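Long-range contacts in mannosephosphate isomerase, putative (Archaeoglobus fulgidus, PDB 1ZX5), which probably catalyses the zinc-dependent interconversion of D-mannose 6-phosphate and D-fructose 6-phosphate, as a type 1 mannose-6-phosphate isomerase: residues M2-S6 / L53-Q57; F7-A11 / W40-A44. All coordinates share one frame; numbering follows the deposited sequence. Where two conformers were deposited one is given.

Contact 1 and contact 2 follow residues 2-11 of the chain as they run into the fold, and their centres lie about 12 Å apart. Residues 2-6 meet the hairpin turn at 53-57. Residues 7-11 then meet 40-44, which lie on strand 36-41 and the loop that follows. The next strand along the chain is 51-54. Both segments of contact 2 fall within the chain span that contact 1 brackets. Strands 9-10 and 51-54 are antiparallel neighbours in one small sheet, where Leu53 N probably bonds to Phe9 O at 2.8 Å. Together the contacts tie the N-terminus to this sheet and to strand 36-41 of the six-stranded sheet.

Contact 1. Residues M2-S6 / L53-Q57; sequences MELPS and LVKGQ
Pro5 and Val54 make the apolar part of this contact. Pro5 CD lies 3.9 Å from Val54 CG1, and the two side chains cross at about a right angle. The same methyl meets Leu4 CD2 at 4.2 Å. Val54 CG1 stands anti to the backbone N (chi1 174°), which lets this one branch serve both Leu4 and Pro5. Helix 61-73 also packs here: His68 and Leu72 on Leu4, Leu64 on Val54.

The turn belongs to a beta-hairpin. Strand 51-54 passes through a type I' turn, Val54 to Gln57, into strand 57-60. Val54 N bonds to Gln57 O at 2.8 Å, and Gln57 N returns to Val54 O at 3.2 Å. The N-terminal residues have no regular structure here and lie against one side of this tight two-residue connection.

The lysine part is looser. Lys55 reaches back from the turn over the Leu4-Pro5 peptide, its chain bent only at the last torsion (chi4 83°). Its NZ comes within 3.6 Å of Glu3 O, too far to count as a hydrogen bond. The end of the lysine also packs on the proline ring, with NZ 3.8 Å from Pro5 CD. Firmer anchors for residues 2-6 lie elsewhere: Glu71 accepts from the backbone N of Glu3 and of Leu4, while Lys264 donates to Leu4 O.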
HETATM    1  N   MSE A   2      23.393 -13.839   6.338  1.00 60.56           N
HETATM    2  CA  MSE A   2      23.014 -13.999   4.925  1.00 60.56           C
HETATM    3  C   MSE A   2      22.518 -15.422   4.598  1.00 57.66           C
HETATM    4  O   MSE A   2      23.041 -16.102   3.715  1.00 57.58           O
HETATM    5  CB  MSE A   2      24.120 -13.515   3.974  1.00 60.23           C
HETATM    6  CG  MSE A   2      25.524 -13.963   4.331  1.00 62.94           C
HETATM    7 SE   MSE A   2      26.892 -12.739   3.606  0.80 66.92          SE
HETATM    8  CE  MSE A   2      26.840 -11.291   5.066  1.00 66.64           C
ATOM      9  N   GLU A   3      21.483 -15.834   5.329  1.00 54.96           N
ATOM     10  CA  GLU A   3      20.818 -17.132   5.166  1.00 52.23           C
ATOM     11  C   GLU A   3      19.738 -17.117   4.072  1.00 48.83           C
ATOM     12  O   GLU A   3      19.375 -18.165   3.533  1.00 48.55           O
ATOM     13  CB  GLU A   3      20.142 -17.548   6.483  1.00 52.39           C
ATOM     14  CG  GLU A   3      21.064 -17.653   7.702  1.00 53.87           C
ATOM     15  CD  GLU A   3      20.285 -17.700   9.019  1.00 54.37           C
ATOM     16  OE1 GLU A   3      19.280 -18.451   9.105  1.00 56.84           O
ATOM     17  OE2 GLU A   3      20.675 -16.982   9.971  1.00 57.04           O
ATOM     18  N   LEU A   4      19.218 -15.932   3.761  1.00 44.58           N
ATOM     19  CA  LEU A   4      18.064 -15.822   2.875  1.00 40.59           C
ATOM     20  C   LEU A   4      18.455 -15.624   1.412  1.00 38.23           C
ATOM     21  O   LEU A   4      19.470 -14.987   1.124  1.00 37.84           O
ATOM     22  CB  LEU A   4      17.132 -14.701   3.345  1.00 40.24           C
ATOM     23  CG  LEU A   4      16.510 -14.841   4.738  1.00 38.84           C
ATOM     24  CD1 LEU A   4      15.772 -13.564   5.116  1.00 37.11           C
ATOM     25  CD2 LEU A   4      15.586 -16.064   4.835  1.00 36.55           C
ATOM     26  N   PRO A   5      17.638 -16.158   0.480  1.00 35.73           N
ATOM     27  CA  PRO A   5      17.892 -15.908  -0.938  1.00 33.87           C
ATOM     28  C   PRO A   5      17.585 -14.455  -1.280  1.00 32.24           C
ATOM     29  O   PRO A   5      17.046 -13.729  -0.445  1.00 31.64           O
ATOM     30  CB  PRO A   5      16.909 -16.847  -1.641  1.00 33.87           C
ATOM     31  CG  PRO A   5      15.813 -17.042  -0.664  1.00 34.30           C
ATOM     32  CD  PRO A   5      16.443 -16.996   0.689  1.00 35.32           C
ATOM     33  N   SER A   6      17.942 -14.039  -2.491  1.00 30.63           N
ATOM     34  CA  SER A   6      17.674 -12.685  -2.961  1.00 29.29           C
ATOM     35  C   SER A   6      16.184 -12.393  -3.154  1.00 28.74           C
ATOM     36  O   SER A   6      15.740 -11.270  -2.937  1.00 28.90           O
ATOM     37  CB  SER A   6      18.403 -12.427  -4.279  1.00 28.89           C
ATOM     38  OG  SER A   6      19.767 -12.168  -4.063  1.00 28.12           O
ATOM     39  N   LEU A  53       7.425 -18.590   0.203  1.00 39.05           N
ATOM     40  CA  LEU A  53       8.329 -19.685  -0.156  1.00 41.57           C
ATOM     41  C   LEU A  53       9.787 -19.250  -0.036  1.00 42.37           C
ATOM     42  O   LEU A  53      10.257 -18.383  -0.791  1.00 42.19           O
ATOM     43  CB  LEU A  53       8.079 -20.150  -1.595  1.00 42.14           C
ATOM     44  CG  LEU A  53       6.842 -20.978  -1.935  1.00 44.03           C
ATOM     45  CD1 LEU A  53       6.494 -20.794  -3.421  1.00 46.38           C
ATOM     46  CD2 LEU A  53       7.045 -22.449  -1.575  1.00 45.18           C
ATOM     47  N   VAL A  54      10.494 -19.864   0.907  1.00 43.68           N
ATOM     48  CA  VAL A  54      11.926 -19.638   1.059  1.00 45.20           C
ATOM     49  C   VAL A  54      12.712 -20.876   0.592  1.00 46.48           C
ATOM     50  O   VAL A  54      12.708 -21.915   1.265  1.00 46.65           O
ATOM     51  CB  VAL A  54      12.299 -19.234   2.510  1.00 45.04           C
ATOM     52  CG1 VAL A  54      13.820 -19.138   2.666  1.00 45.12           C
ATOM     53  CG2 VAL A  54      11.641 -17.908   2.876  1.00 44.00           C
ATOM     54  N   LYS A  55      13.372 -20.751  -0.568  1.00 48.02           N
ATOM     55  CA  LYS A  55      14.079 -21.875  -1.214  1.00 49.55           C
ATOM     56  C   LYS A  55      13.156 -23.098  -1.426  1.00 49.81           C
ATOM     57  O   LYS A  55      13.577 -24.252  -1.273  1.00 49.99           O
ATOM     58  CB  LYS A  55      15.351 -22.264  -0.422  1.00 49.90           C
ATOM     59  CG  LYS A  55      16.558 -21.320  -0.605  1.00 51.90           C
ATOM     60  CD  LYS A  55      17.452 -21.317   0.651  1.00 54.45           C
ATOM     61  CE  LYS A  55      18.921 -20.990   0.331  1.00 55.67           C
ATOM     62  NZ  LYS A  55      19.206 -19.527   0.213  1.00 56.40           N
ATOM     63  N   GLY A  56      11.893 -22.836  -1.758  1.00 50.03           N
ATOM     64  CA  GLY A  56      10.937 -23.913  -1.983  1.00 50.17           C
ATOM     65  C   GLY A  56      10.098 -24.386  -0.801  1.00 50.36           C
ATOM     66  O   GLY A  56       9.134 -25.141  -1.005  1.00 50.65           O
ATOM     67  N   GLN A  57      10.441 -23.953   0.417  0.50 50.18           N
ATOM     68  CA  GLN A  57       9.664 -24.310   1.615  0.50 49.89           C
ATOM     69  C   GLN A  57       8.742 -23.185   2.096  0.50 49.54           C
ATOM     70  O   GLN A  57       9.080 -21.999   2.010  0.50 49.60           O
ATOM     71  CB  GLN A  57      10.566 -24.782   2.760  0.50 49.85           C
ATOM     72  CG  GLN A  57      11.059 -26.213   2.614  0.50 50.31           C
ATOM     73  CD  GLN A  57      12.211 -26.331   1.641  0.50 50.84           C
ATOM     74  OE1 GLN A  57      12.937 -25.363   1.399  0.50 51.02           O
ATOM     75  NE2 GLN A  57      12.386 -27.523   1.072  0.50 51.15           N
TER

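Contact 2. Residues F7-A11 / W40-A44; sequences FIFQA and WEFSA
Gln10 and Phe42 have the nearest CA atoms of the two segments, 6.9 Å apart, with no backbone hydrogen bond between 7-11 and 40-44. Side chains bridge the gap. Gln10, extended beyond CG, sends its amide to the backbone of Trp40 and Phe42. As modelled, its NE2 donates to Trp40 O at 3.2 Å (159°), on a lone pair in the carbonyl plane. NE2 also sits 2.7 Å from Phe42 N, and this approach of two donors makes the amide orientation, and with it the bond, doubtful.

Gln10 CG lies over one face of the Phe42 ring, offset toward the rim, in a CH-pi contact 4.1 Å from the centroid. The amide plane is turned 66° from the ring. Phe42 CG is anti to its carbonyl carbon (chi1 -59°), and the ring reaches the backbone of residues 8-10, with CZ 3.2 Å from Ile8 O. Val52 and Leu276 also pack on this ring. An alanine at Gln10 is likely to cost the Phe42 ring the cover that CG gives to one face.

The result is a buried junction between two antiparallel sheets: strand 9-10 belongs to the small three-stranded sheet, strand 36-41 to the six-stranded sheet of the cupin-type catalytic domain.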
ATOM      1  N   PHE A   7      15.429 -13.403  -3.579  1.00 27.82           N
ATOM      2  CA  PHE A   7      14.062 -13.217  -4.013  1.00 27.23           C
ATOM      3  C   PHE A   7      13.121 -14.206  -3.338  1.00 27.48           C
ATOM      4  O   PHE A   7      13.227 -15.421  -3.537  1.00 27.87           O
ATOM      5  CB  PHE A   7      13.964 -13.334  -5.543  1.00 27.09           C
ATOM      6  CG  PHE A   7      15.023 -12.554  -6.287  1.00 26.30           C
ATOM      7  CD1 PHE A   7      15.097 -11.164  -6.176  1.00 26.53           C
ATOM      8  CD2 PHE A   7      15.945 -13.210  -7.090  1.00 25.38           C
ATOM      9  CE1 PHE A   7      16.083 -10.445  -6.857  1.00 26.47           C
ATOM     10  CE2 PHE A   7      16.928 -12.501  -7.775  1.00 26.23           C
ATOM     11  CZ  PHE A   7      16.991 -11.112  -7.659  1.00 25.57           C
ATOM     12  N   ILE A   8      12.209 -13.666  -2.533  1.00 27.07           N
ATOM     13  CA  ILE A   8      11.242 -14.457  -1.796  1.00 26.88           C
ATOM     14  C   ILE A   8       9.859 -14.183  -2.377  1.00 27.18           C
ATOM     15  O   ILE A   8       9.480 -13.032  -2.585  1.00 27.07           O
ATOM     16  CB  ILE A   8      11.314 -14.166  -0.274  1.00 26.82           C
ATOM     17  CG1 ILE A   8      12.690 -14.594   0.272  1.00 26.70           C
ATOM     18  CG2 ILE A   8      10.146 -14.847   0.491  1.00 25.33           C
ATOM     19  CD1 ILE A   8      13.011 -14.084   1.685  1.00 26.92           C
ATOM     20  N   PHE A   9       9.130 -15.256  -2.660  1.00 27.47           N
ATOM     21  CA  PHE A   9       7.830 -15.167  -3.310  1.00 28.37           C
ATOM     22  C   PHE A   9       6.728 -15.586  -2.343  1.00 28.74           C
ATOM     23  O   PHE A   9       6.998 -16.303  -1.383  1.00 28.90           O
ATOM     24  CB  PHE A   9       7.843 -16.022  -4.585  1.00 27.62           C
ATOM     25  CG  PHE A   9       8.803 -15.507  -5.617  1.00 27.99           C
ATOM     26  CD1 PHE A   9       8.428 -14.480  -6.478  1.00 26.80           C
ATOM     27  CD2 PHE A   9      10.108 -16.004  -5.690  1.00 27.61           C
ATOM     28  CE1 PHE A   9       9.320 -13.975  -7.414  1.00 27.05           C
ATOM     29  CE2 PHE A   9      11.009 -15.497  -6.623  1.00 27.74           C
ATOM     30  CZ  PHE A   9      10.616 -14.480  -7.485  1.00 26.52           C
ATOM     31  N   GLN A  10       5.501 -15.123  -2.573  1.00 29.86           N
ATOM     32  CA  GLN A  10       4.357 -15.653  -1.816  1.00 30.96           C
ATOM     33  C   GLN A  10       4.050 -17.050  -2.301  1.00 31.42           C
ATOM     34  O   GLN A  10       4.042 -17.288  -3.504  1.00 31.80           O
ATOM     35  CB  GLN A  10       3.099 -14.789  -1.967  1.00 30.71           C
ATOM     36  CG  GLN A  10       3.188 -13.487  -1.228  1.00 31.33           C
ATOM     37  CD  GLN A  10       1.844 -12.841  -0.963  1.00 30.17           C
ATOM     38  OE1 GLN A  10       0.880 -12.987  -1.719  1.00 32.83           O
ATOM     39  NE2 GLN A  10       1.786 -12.096   0.101  1.00 27.85           N
ATOM     40  N   ALA A  11       3.796 -17.954  -1.361  1.00 32.16           N
ATOM     41  CA  ALA A  11       3.393 -19.332  -1.655  1.00 32.67           C
ATOM     42  C   ALA A  11       1.950 -19.432  -2.177  1.00 33.10           C
ATOM     43  O   ALA A  11       1.641 -20.290  -3.010  1.00 33.51           O
ATOM     44  CB  ALA A  11       3.553 -20.181  -0.410  1.00 32.58           C
ATOM     45  N   TRP A  40      -3.120  -8.647  -0.477  1.00 23.97           N
ATOM     46  CA  TRP A  40      -2.134  -8.276   0.529  1.00 24.26           C
ATOM     47  C   TRP A  40      -0.823  -8.966   0.187  1.00 25.17           C
ATOM     48  O   TRP A  40      -0.743 -10.198   0.151  1.00 25.20           O
ATOM     49  CB  TRP A  40      -2.627  -8.661   1.937  1.00 24.44           C
ATOM     50  CG  TRP A  40      -3.811  -7.814   2.442  1.00 24.41           C
ATOM     51  CD1 TRP A  40      -4.785  -7.212   1.679  1.00 23.64           C
ATOM     52  CD2 TRP A  40      -4.139  -7.510   3.811  1.00 24.53           C
ATOM     53  NE1 TRP A  40      -5.680  -6.547   2.488  1.00 24.21           N
ATOM     54  CE2 TRP A  40      -5.309  -6.707   3.796  1.00 23.89           C
ATOM     55  CE3 TRP A  40      -3.555  -7.832   5.047  1.00 24.71           C
ATOM     56  CZ2 TRP A  40      -5.905  -6.221   4.971  1.00 24.53           C
ATOM     57  CZ3 TRP A  40      -4.148  -7.344   6.217  1.00 24.22           C
ATOM     58  CH2 TRP A  40      -5.312  -6.551   6.168  1.00 24.38           C
ATOM     59  N   GLU A  41       0.198  -8.161  -0.105  1.00 25.53           N
ATOM     60  CA  GLU A  41       1.461  -8.666  -0.619  1.00 25.48           C
ATOM     61  C   GLU A  41       2.505  -8.643   0.491  1.00 25.71           C
ATOM     62  O   GLU A  41       2.929  -7.576   0.920  1.00 25.88           O
ATOM     63  CB  GLU A  41       1.922  -7.812  -1.810  1.00 25.55           C
ATOM     64  CG  GLU A  41       0.861  -7.593  -2.910  1.00 25.65           C
ATOM     65  CD  GLU A  41       0.756  -8.772  -3.875  1.00 27.44           C
ATOM     66  OE1 GLU A  41       1.786  -9.390  -4.186  1.00 29.67           O
ATOM     67  OE2 GLU A  41      -0.353  -9.089  -4.338  1.00 27.28           O
ATOM     68  N   PHE A  42       2.923  -9.829   0.941  1.00 25.71           N
ATOM     69  CA  PHE A  42       3.893  -9.989   2.037  1.00 26.07           C
ATOM     70  C   PHE A  42       3.397  -9.376   3.331  1.00 26.60           C
ATOM     71  O   PHE A  42       4.152  -8.749   4.071  1.00 26.82           O
ATOM     72  CB  PHE A  42       5.295  -9.486   1.632  1.00 25.63           C
ATOM     73  CG  PHE A  42       5.832 -10.197   0.438  1.00 25.93           C
ATOM     74  CD1 PHE A  42       6.239 -11.531   0.537  1.00 24.74           C
ATOM     75  CD2 PHE A  42       5.856  -9.573  -0.808  1.00 25.75           C
ATOM     76  CE1 PHE A  42       6.711 -12.228  -0.584  1.00 24.08           C
ATOM     77  CE2 PHE A  42       6.334 -10.250  -1.931  1.00 26.93           C
ATOM     78  CZ  PHE A  42       6.760 -11.586  -1.816  1.00 25.02           C
ATOM     79  N   SER A  43       2.106  -9.577   3.597  1.00 27.27           N
ATOM     80  CA  SER A  43       1.496  -9.108   4.823  1.00 27.48           C
ATOM     81  C   SER A  43       2.060  -9.839   6.033  1.00 27.88           C
ATOM     82  O   SER A  43       2.024 -11.070   6.095  1.00 26.93           O
ATOM     83  CB  SER A  43      -0.014  -9.300   4.778  1.00 27.19           C
ATOM     84  OG  SER A  43      -0.559  -9.195   6.087  1.00 27.69           O
ATOM     85  N   ALA A  44       2.579  -9.065   6.986  1.00 28.63           N
ATOM     86  CA  ALA A  44       2.833  -9.576   8.328  1.00 29.82           C
ATOM     87  C   ALA A  44       1.793  -9.023   9.313  1.00 31.02           C
ATOM     88  O   ALA A  44       2.066  -8.902  10.503  1.00 31.75           O
ATOM     89  CB  ALA A  44       4.235  -9.240   8.781  1.00 29.35           C
TER